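Long-range contacts in histidine phosphotransfer protein (Medicago truncatula, PDB 4G78), which probably passes phosphoryl groups from cytokinin sensor histidine kinases to response regulators in a plant two-component relay: residues 13-18 against 132-137; 60-65 against 115-120; 6-11 against 139-144. One frame throughout, in Å; residues are numbered along the deposited sequence.

All three contacts lie on helix 110-145, and each pairs a segment of it with a helix running roughly antiparallel. Contacts 1 and 3 are successive parts of one interface with helix 6-20, their centres about 10 Å apart, and they touch through Tyr133 and Lys10. Contact 2 uses helix 41-66 on the opposite side of the chain's centre, with its centre about 27 Å from that of contact 1 and about 36 Å from that of contact 3. Along the chain the pairings enclose one another: contact 3 outermost, then contact 1, then contact 2. One long helix therefore serves the phosphotransfer bundle at one end and holds the N-terminal helix at the other.

Contact 1 of 3, residues 13-18 against 132-137; sequences DHEAAM and KYLFKL
His14, in the conformer described, and Tyr133 form a T-shaped aromatic pair, the tyrosine edge turned to the imidazole face. The centroids lie 4.8 Å apart and the planes stand at 79°. Tyr133 CD2 sits over the centre of the His14 ring, 3.7 Å from its NE2. On the opposite face lies Met18 CG, nearer the rim, and the imidazole is thus clasped between its own helix and the other. A chi1 of 175° puts His14 CG anti to the backbone N, on the side of helix 110-145.

Polar partners meet both rings. His14 NE2 is hydrogen-bonded to the carbonyl oxygen of Asn130, one turn before Leu134, and Tyr133 OH is probably hydrogen-bonded to Lys10 NZ. Replacing Tyr133 by an alanine would probably uncover one face of His14 and leave Lys10 without its phenolic partner.

The apolar contacts centre on Leu134, also taken in one of two conformers. Its CB lies in the plane of the imidazole, 3.9 Å from His14 CD2, and in this conformer Leu134 CD2 lies 4.4 Å from Met18 SD.

The segment axes approach to 10.1 Å at 156°, near antiparallel. With Phe135 turned to Ile44 and Met47 of helix 41-66, the arrangement is that of an N-terminal helix laid on the long last helix of an HPt helical bundle.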
loop_
_atom_site.group_PDB
_atom_site.type_symbol
_atom_site.label_atom_id
_atom_site.label_comp_id
_atom_site.label_asym_id
_atom_site.label_seq_id
_atom_site.Cartn_x
_atom_site.Cartn_y
_atom_site.Cartn_z
ATOM N N ASP A 13 17.250 -3.679 6.687
ATOM C CA ASP A 13 17.648 -3.729 5.282
ATOM C C ASP A 13 16.411 -3.763 4.362
ATOM O O ASP A 13 16.343 -3.070 3.354
ATOM C CB ASP A 13 18.522 -4.928 5.005
ATOM C CG ASP A 13 19.934 -4.811 5.597
ATOM O OD1 ASP A 13 20.348 -3.693 5.896
ATOM O OD2 ASP A 13 20.577 -5.892 5.705
ATOM N N HIS A 14 15.437 -4.611 4.739
ATOM C CA HIS A 14 14.220 -4.747 3.919
ATOM C C HIS A 14 13.419 -3.445 3.913
ATOM O O HIS A 14 12.941 -3.002 2.882
ATOM C CB HIS A 14 13.441 -5.904 4.530
ATOM C CG HIS A 14 12.094 -6.052 3.830
ATOM N ND1 HIS A 14 11.967 -6.443 2.531
ATOM C CD2 HIS A 14 10.842 -5.845 4.300
ATOM C CE1 HIS A 14 10.692 -6.449 2.186
ATOM N NE2 HIS A 14 9.968 -6.119 3.241
ATOM N N GLU A 15 13.264 -2.886 5.108
ATOM C CA GLU A 15 12.519 -1.576 5.128
ATOM C C GLU A 15 13.252 -0.522 4.327
ATOM O O GLU A 15 12.606 0.211 3.582
ATOM C CB GLU A 15 12.350 -1.155 6.571
ATOM C CG GLU A 15 11.516 0.073 6.768
ATOM C CD GLU A 15 11.410 0.372 8.258
ATOM O OE1 GLU A 15 10.599 -0.262 8.898
ATOM O OE2 GLU A 15 12.224 1.131 8.801
ATOM N N ALA A 16 14.570 -0.415 4.506
ATOM C CA ALA A 16 15.305 0.584 3.746
ATOM C C ALA A 16 15.164 0.332 2.230
ATOM O O ALA A 16 15.094 1.292 1.460
ATOM C CB ALA A 16 16.770 0.600 4.151
ATOM N N ALA A 17 15.173 -0.930 1.829
ATOM C CA ALA A 17 15.008 -1.254 0.401
ATOM C C ALA A 17 13.638 -0.809 -0.087
ATOM O O ALA A 17 13.505 -0.318 -1.215
ATOM C CB ALA A 17 15.217 -2.732 0.180
ATOM N N MET A 18 12.611 -0.997 0.729
ATOM C CA MET A 18 11.268 -0.551 0.358
ATOM C C MET A 18 11.225 0.935 0.119
ATOM O O MET A 18 10.556 1.418 -0.811
ATOM C CB MET A 18 10.239 -0.992 1.371
ATOM C CG MET A 18 9.963 -2.455 1.419
ATOM S SD MET A 18 8.634 -2.947 2.515
ATOM C CE MET A 18 7.231 -2.273 1.603
ATOM N N LYS A 132 3.931 -7.346 4.573
ATOM C CA LYS A 132 3.709 -8.537 5.375
ATOM C C LYS A 132 5.034 -9.104 5.840
ATOM O O LYS A 132 5.144 -9.623 6.960
ATOM C CB LYS A 132 2.872 -9.567 4.596
ATOM C CG LYS A 132 1.372 -9.269 4.630
ATOM C CD LYS A 132 0.518 -10.428 4.088
ATOM C CE LYS A 132 -0.469 -10.870 5.164
ATOM N NZ LYS A 132 -1.886 -10.924 4.621
ATOM N N TYR A 133 6.052 -9.070 5.003
ATOM C CA TYR A 133 7.397 -9.537 5.419
ATOM C C TYR A 133 7.983 -8.666 6.492
ATOM O O TYR A 133 8.521 -9.165 7.497
ATOM C CB TYR A 133 8.267 -9.636 4.177
ATOM C CG TYR A 133 9.639 -10.207 4.464
ATOM C CD1 TYR A 133 9.784 -11.458 5.094
ATOM C CD2 TYR A 133 10.796 -9.569 4.098
ATOM C CE1 TYR A 133 11.042 -11.971 5.348
ATOM C CE2 TYR A 133 12.036 -10.133 4.337
ATOM C CZ TYR A 133 12.145 -11.348 4.982
ATOM O OH TYR A 133 13.401 -11.853 5.196
ATOM N N LEU A 134 7.850 -7.346 6.356
ATOM C CA LEU A 134 8.296 -6.398 7.374
ATOM C C LEU A 134 7.659 -6.790 8.721
ATOM O O LEU A 134 8.334 -6.877 9.754
ATOM C CB LEU A 134 7.968 -4.994 6.817
ATOM C CG LEU A 134 8.589 -3.831 7.611
ATOM C CD1 LEU A 134 9.987 -3.914 7.849
ATOM C CD2 LEU A 134 8.164 -2.579 6.909
ATOM N N PHE A 135 6.347 -6.982 8.705
ATOM C CA PHE A 135 5.626 -7.246 9.926
ATOM C C PHE A 135 5.975 -8.613 10.507
ATOM O O PHE A 135 6.042 -8.778 11.730
ATOM C CB PHE A 135 4.117 -7.143 9.665
ATOM C CG PHE A 135 3.663 -5.776 9.183
ATOM C CD1 PHE A 135 4.357 -4.613 9.460
ATOM C CD2 PHE A 135 2.469 -5.693 8.462
ATOM C CE1 PHE A 135 3.895 -3.360 9.070
ATOM C CE2 PHE A 135 1.997 -4.425 8.053
ATOM C CZ PHE A 135 2.726 -3.297 8.354
ATOM N N LYS A 136 6.245 -9.607 9.633
ATOM C CA LYS A 136 6.687 -10.926 10.117
ATOM C C LYS A 136 7.961 -10.783 10.922
ATOM O O LYS A 136 8.098 -11.348 12.012
ATOM C CB LYS A 136 6.925 -11.856 8.886
ATOM C CG LYS A 136 7.462 -13.280 9.277
ATOM C CD LYS A 136 7.770 -14.092 8.003
ATOM C CE LYS A 136 8.084 -15.510 8.222
ATOM N NZ LYS A 136 9.398 -15.779 8.768
ATOM N N LEU A 137 8.926 -10.049 10.379
ATOM C CA LEU A 137 10.197 -9.876 11.070
ATOM C C LEU A 137 9.989 -9.130 12.393
ATOM O O LEU A 137 10.584 -9.491 13.416
ATOM C CB LEU A 137 11.166 -9.093 10.181
ATOM C CG LEU A 137 11.577 -9.835 8.875
ATOM C CD1 LEU A 137 12.236 -8.843 7.928
ATOM C CD2 LEU A 137 12.503 -11.010 9.207
#

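Contact 2 of 3, residues 60-65 against 115-120; sequences NMSRAL and RCLQQL
Leu117 faces Met61, Ser62 and Leu65 inside the helical bundle of the HPt domain, where helices 41-66 and 110-145 run nearly antiparallel. Their segment axes are 11.0 Å apart at closest, at 158°. The contact is made by hydrocarbon and sulfur, and the rotamers help set which branch touches what.

Leu117 is the central residue. A chi1 of -177° puts its CG anti to the backbone N, toward the other helix; from there the two methyls part ways. CD1 lies 4.1 Å from Met61 CB. CD2 settles against the backbone of the opposite helix, 3.7 Å from Ser62 CA, a close approach that the small serine side chain probably permits; Ser62 CB, in the conformer described, also borders this methyl.

Leu65 has the other common arrangement, CG anti to the carbonyl carbon (chi1 -75°), and it slides past Leu117 in the opposite direction. Leu65 CD1 lies 3.8 Å from Leu117 CD2 and 4.1 Å from Leu117 CB, so one methyl lies against both the root and a tip of its partner.

Met61, modelled in two conformers, extends through chi2 and then bends at chi3. Its side chain crosses that of Leu120 at about a right angle.

Neighbouring helices complete the core. Phe101 touches Met61, Cys116 and Leu120, and Val94, Val97 and Cys98 of helix 92-99 close on Leu120. On another side Met61 packs on His78 of helix 72-89, the helix that also bears His80, the predicted phosphorylation site. Toward Leu120 the sulfur makes the approach: in the conformer described, Met61 SD lies 4.0 Å from Leu120 CD2.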
loop_
_atom_site.group_PDB
_atom_site.type_symbol
_atom_site.label_atom_id
_atom_site.label_comp_id
_atom_site.label_asym_id
_atom_site.label_seq_id
_atom_site.Cartn_x
_atom_site.Cartn_y
_atom_site.Cartn_z
ATOM N N ASN A 60 -14.020 -3.546 -6.846
ATOM C CA ASN A 60 -15.025 -2.688 -7.464
ATOM C C ASN A 60 -14.597 -2.108 -8.735
ATOM O O ASN A 60 -15.380 -2.004 -9.714
ATOM C CB ASN A 60 -15.450 -1.585 -6.467
ATOM C CG ASN A 60 -16.306 -2.110 -5.350
ATOM O OD1 ASN A 60 -17.057 -3.017 -5.583
ATOM N ND2 ASN A 60 -16.399 -1.605 -4.175
ATOM N N MET A 61 -13.331 -1.690 -8.851
ATOM C CA MET A 61 -12.827 -1.130 -10.061
ATOM C C MET A 61 -12.785 -2.181 -11.186
ATOM O O MET A 61 -13.132 -1.902 -12.348
ATOM C CB MET A 61 -11.376 -0.571 -9.946
ATOM C CG MET A 61 -11.349 0.701 -9.150
ATOM S SD MET A 61 -9.728 1.390 -8.875
ATOM C CE MET A 61 -9.666 2.422 -10.338
ATOM N N SER A 62 -12.344 -3.375 -10.858
ATOM C CA SER A 62 -12.308 -4.464 -11.838
ATOM C C SER A 62 -13.677 -4.711 -12.413
ATOM O O SER A 62 -13.877 -4.829 -13.633
ATOM C CB SER A 62 -11.765 -5.677 -11.088
ATOM O OG SER A 62 -11.572 -6.703 -12.082
ATOM N N ARG A 63 -14.678 -4.841 -11.548
ATOM C CA ARG A 63 -16.020 -5.064 -12.006
ATOM C C ARG A 63 -16.536 -3.915 -12.823
ATOM O O ARG A 63 -17.188 -4.112 -13.869
ATOM C CB ARG A 63 -16.952 -5.381 -10.826
ATOM C CG ARG A 63 -16.625 -6.633 -10.076
ATOM C CD ARG A 63 -16.724 -7.901 -10.870
ATOM N NE ARG A 63 -15.574 -8.196 -11.670
ATOM C CZ ARG A 63 -14.332 -8.392 -11.256
ATOM N NH1 ARG A 63 -13.346 -8.540 -12.120
ATOM N NH2 ARG A 63 -14.070 -8.435 -9.947
ATOM N N ALA A 64 -16.238 -2.703 -12.414
ATOM C CA ALA A 64 -16.674 -1.548 -13.169
ATOM C C ALA A 64 -16.184 -1.547 -14.555
ATOM O O ALA A 64 -16.897 -1.143 -15.524
ATOM C CB ALA A 64 -16.289 -0.228 -12.470
ATOM N N LEU A 65 -14.899 -1.921 -14.798
ATOM C CA LEU A 65 -14.313 -1.915 -16.110
ATOM C C LEU A 65 -14.904 -2.964 -17.026
ATOM O O LEU A 65 -14.739 -2.856 -18.265
ATOM C CB LEU A 65 -12.811 -2.102 -16.073
ATOM C CG LEU A 65 -12.113 -0.856 -15.626
ATOM C CD1 LEU A 65 -10.584 -1.182 -15.772
ATOM C CD2 LEU A 65 -12.345 0.321 -16.495
ATOM N N ARG A 115 -4.957 -0.718 -18.526
ATOM C CA ARG A 115 -3.495 -0.719 -18.196
ATOM C C ARG A 115 -3.295 -0.186 -16.813
ATOM O O ARG A 115 -2.424 -0.675 -16.056
ATOM C CB ARG A 115 -2.786 0.148 -19.256
ATOM C CG ARG A 115 -2.752 -0.548 -20.652
ATOM C CD ARG A 115 -1.699 0.181 -21.497
ATOM N NE ARG A 115 -2.118 1.435 -22.003
ATOM C CZ ARG A 115 -2.852 1.730 -23.037
ATOM N NH1 ARG A 115 -3.341 0.785 -23.847
ATOM N NH2 ARG A 115 -3.134 3.012 -23.334
ATOM N N CYS A 116 -3.916 0.958 -16.485
ATOM C CA CYS A 116 -3.783 1.562 -15.185
ATOM C C CYS A 116 -4.185 0.590 -14.073
ATOM O O CYS A 116 -3.533 0.463 -13.034
ATOM C CB CYS A 116 -4.589 2.860 -15.036
ATOM S SG CYS A 116 -4.054 4.171 -16.112
ATOM N N LEU A 117 -5.299 -0.123 -14.250
ATOM C CA LEU A 117 -5.749 -1.102 -13.252
ATOM C C LEU A 117 -4.789 -2.269 -13.084
ATOM O O LEU A 117 -4.509 -2.707 -11.951
ATOM C CB LEU A 117 -7.158 -1.579 -13.541
ATOM C CG LEU A 117 -7.730 -2.558 -12.470
ATOM C CD1 LEU A 117 -7.703 -1.900 -11.069
ATOM C CD2 LEU A 117 -9.009 -3.149 -12.966
ATOM N N GLN A 118 -4.212 -2.725 -14.200
ATOM C CA GLN A 118 -3.237 -3.784 -14.089
ATOM C C GLN A 118 -1.994 -3.303 -13.279
ATOM O O GLN A 118 -1.543 -4.054 -12.408
ATOM C CB GLN A 118 -2.781 -4.277 -15.466
ATOM C CG GLN A 118 -3.798 -5.004 -16.299
ATOM C CD GLN A 118 -3.554 -5.070 -17.803
ATOM O OE1 GLN A 118 -2.774 -4.340 -18.408
ATOM N NE2 GLN A 118 -4.314 -6.008 -18.329
ATOM N N GLN A 119 -1.575 -2.111 -13.525
ATOM C CA GLN A 119 -0.444 -1.579 -12.759
ATOM C C GLN A 119 -0.822 -1.434 -11.300
ATOM O O GLN A 119 0.012 -1.677 -10.421
ATOM C CB GLN A 119 -0.012 -0.269 -13.337
ATOM C CG GLN A 119 0.717 -0.374 -14.631
ATOM C CD GLN A 119 1.945 -1.319 -14.405
ATOM O OE1 GLN A 119 2.825 -1.023 -13.564
ATOM N NE2 GLN A 119 1.896 -2.484 -15.108
ATOM N N LEU A 120 -2.021 -0.959 -11.043
ATOM C CA LEU A 120 -2.474 -0.752 -9.672
ATOM C C LEU A 120 -2.527 -2.056 -8.896
ATOM O O LEU A 120 -2.062 -2.170 -7.745
ATOM C CB LEU A 120 -3.833 -0.056 -9.694
ATOM C CG LEU A 120 -4.445 0.238 -8.339
ATOM C CD1 LEU A 120 -3.522 1.095 -7.494
ATOM C CD2 LEU A 120 -5.797 0.906 -8.498
#

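Contact 3 of 3, residues 6-11 against 139-144; sequences HLHRKL and QEIKTA
Leu7, His8 and Leu11 pack on Glu140 and Ile141 in a mainly apolar surface contact, where the start of helix 6-20 lies against the last turns of helix 110-145. The segment axes come within 10.0 Å at 152°, near antiparallel.

Ile141 is central, with CG1 anti to the carbonyl carbon (chi1 -70°) and CG2 anti to the backbone N, setting both beside His8. Its CD1 makes a CH-pi contact with His8, 3.9 Å from the ring centroid and 7° off the normal. The second branch, Ile141 CG2, meets the ring at CE1 and NE2, 3.6 Å from His8 CE1. A hydrogen bond from His8 ND1 to Asp5 OD1 probably limits rotation of the imidazole. Beside it, Leu7 CB lies 3.8 Å from Ile141 CG1, and Leu11 CD2 is 3.9 Å from Ile141 CD1.

Glu140 contributes from the flank: its side chain crosses that of Leu7 at about a right angle, with Glu140 OE1 3.6 Å from Leu7 CD2. The other oxygen, OE2, is in a salt bridge with Lys136.

Leu11 also touches Gln138. Gln139 NE2 is hydrogen-bonded, and Lys142 NZ salt-bridged, to Asp41 at the start of helix 41-66, tying these turns to the bundle.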
loop_
_atom_site.group_PDB
_atom_site.type_symbol
_atom_site.label_atom_id
_atom_site.label_comp_id
_atom_site.label_asym_id
_atom_site.label_seq_id
_atom_site.Cartn_x
_atom_site.Cartn_y
_atom_site.Cartn_z
ATOM N N HIS A 6 20.518 -11.295 12.984
ATOM C CA HIS A 6 20.105 -11.445 11.616
ATOM C C HIS A 6 18.720 -10.914 11.381
ATOM O O HIS A 6 18.427 -10.396 10.298
ATOM C CB HIS A 6 20.244 -12.890 11.137
ATOM C CG HIS A 6 19.455 -13.895 11.794
ATOM N ND1 HIS A 6 19.762 -14.429 13.023
ATOM C CD2 HIS A 6 18.327 -14.494 11.394
ATOM C CE1 HIS A 6 18.826 -15.302 13.310
ATOM N NE2 HIS A 6 17.913 -15.373 12.345
ATOM N N LEU A 7 17.801 -11.034 12.343
ATOM C CA LEU A 7 16.455 -10.523 12.179
ATOM C C LEU A 7 16.417 -9.008 12.167
ATOM O O LEU A 7 15.728 -8.380 11.386
ATOM C CB LEU A 7 15.509 -11.008 13.278
ATOM C CG LEU A 7 15.288 -12.519 13.338
ATOM C CD1 LEU A 7 14.332 -12.782 14.471
ATOM C CD2 LEU A 7 14.832 -13.096 12.026
ATOM N N HIS A 8 17.180 -8.389 13.100
ATOM C CA HIS A 8 17.253 -6.973 13.151
ATOM C C HIS A 8 17.856 -6.371 11.882
ATOM O O HIS A 8 17.381 -5.376 11.354
ATOM C CB HIS A 8 18.025 -6.484 14.357
ATOM C CG HIS A 8 17.278 -6.632 15.693
ATOM N ND1 HIS A 8 17.094 -7.807 16.285
ATOM C CD2 HIS A 8 16.718 -5.698 16.448
ATOM C CE1 HIS A 8 16.426 -7.583 17.453
ATOM N NE2 HIS A 8 16.207 -6.301 17.565
ATOM N N ARG A 9 18.935 -6.979 11.405
ATOM C CA ARG A 9 19.581 -6.525 10.183
ATOM C C ARG A 9 18.638 -6.690 8.996
ATOM O O ARG A 9 18.528 -5.798 8.163
ATOM C CB ARG A 9 20.887 -7.272 9.915
ATOM C CG ARG A 9 22.008 -6.920 10.876
ATOM C CD ARG A 9 23.322 -7.567 10.431
ATOM N NE ARG A 9 23.505 -8.854 11.078
ATOM C CZ ARG A 9 23.469 -10.028 10.476
ATOM N NH1 ARG A 9 23.236 -10.125 9.178
ATOM N NH2 ARG A 9 23.655 -11.109 11.205
ATOM N N LYS A 10 17.960 -7.826 8.909
ATOM C CA LYS A 10 17.062 -8.051 7.779
ATOM C C LYS A 10 15.926 -7.036 7.793
ATOM O O LYS A 10 15.526 -6.516 6.739
ATOM C CB LYS A 10 16.549 -9.474 7.738
ATOM C CG LYS A 10 15.655 -9.771 6.540
ATOM C CD LYS A 10 16.240 -9.653 5.182
ATOM C CE LYS A 10 17.266 -10.695 4.881
ATOM N NZ LYS A 10 16.655 -12.030 4.742
ATOM N N LEU A 11 15.353 -6.775 8.971
ATOM C CA LEU A 11 14.267 -5.827 9.053
ATOM C C LEU A 11 14.715 -4.460 8.590
ATOM O O LEU A 11 14.047 -3.801 7.763
ATOM C CB LEU A 11 13.713 -5.794 10.466
ATOM C CG LEU A 11 12.620 -4.768 10.739
ATOM C CD1 LEU A 11 11.456 -4.895 9.768
ATOM C CD2 LEU A 11 12.177 -4.890 12.155
ATOM N N GLN A 139 7.399 -9.078 14.300
ATOM C CA GLN A 139 6.740 -9.989 15.221
ATOM C C GLN A 139 7.729 -11.010 15.824
ATOM O O GLN A 139 7.652 -11.369 16.953
ATOM C CB GLN A 139 5.535 -10.637 14.577
ATOM C CG GLN A 139 4.421 -9.588 14.342
ATOM C CD GLN A 139 4.011 -8.786 15.520
ATOM O OE1 GLN A 139 3.838 -9.166 16.644
ATOM N NE2 GLN A 139 3.967 -7.530 15.047
ATOM N N GLU A 140 8.637 -11.499 14.937
ATOM C CA GLU A 140 9.630 -12.454 15.421
ATOM C C GLU A 140 10.581 -11.790 16.429
ATOM O O GLU A 140 10.978 -12.413 17.415
ATOM C CB GLU A 140 10.393 -13.057 14.262
ATOM C CG GLU A 140 9.544 -13.988 13.434
ATOM C CD GLU A 140 10.225 -14.516 12.207
ATOM O OE1 GLU A 140 11.390 -14.212 11.965
ATOM O OE2 GLU A 140 9.527 -15.306 11.473
ATOM N N ILE A 141 10.957 -10.560 16.188
ATOM C CA ILE A 141 11.784 -9.807 17.129
ATOM C C ILE A 141 11.054 -9.627 18.446
ATOM O O ILE A 141 11.611 -9.848 19.546
ATOM C CB ILE A 141 12.230 -8.497 16.525
ATOM C CG1 ILE A 141 13.252 -8.755 15.402
ATOM C CG2 ILE A 141 12.804 -7.552 17.594
ATOM C CD1 ILE A 141 13.573 -7.576 14.546
ATOM N N LYS A 142 9.773 -9.278 18.400
ATOM C CA LYS A 142 8.964 -9.156 19.643
ATOM C C LYS A 142 8.967 -10.461 20.399
ATOM O O LYS A 142 9.059 -10.501 21.602
ATOM C CB LYS A 142 7.577 -8.716 19.292
ATOM C CG LYS A 142 6.680 -8.392 20.471
ATOM C CD LYS A 142 5.563 -7.446 20.073
ATOM C CE LYS A 142 4.552 -8.034 19.162
ATOM N NZ LYS A 142 3.150 -7.443 19.341
ATOM N N THR A 143 8.740 -11.576 19.691
ATOM C CA THR A 143 8.705 -12.879 20.310
ATOM C C THR A 143 10.069 -13.149 21.028
ATOM O O THR A 143 10.081 -13.769 22.097
ATOM C CB THR A 143 8.433 -13.950 19.296
ATOM O OG1 THR A 143 7.156 -13.738 18.678
ATOM C CG2 THR A 143 8.449 -15.358 19.912
ATOM N N ALA A 144 11.135 -12.818 20.403
ATOM C CA ALA A 144 12.471 -13.068 20.955
ATOM C C ALA A 144 12.593 -12.333 22.229
ATOM O O ALA A 144 13.228 -12.840 23.189
ATOM C CB ALA A 144 13.536 -12.707 20.011
#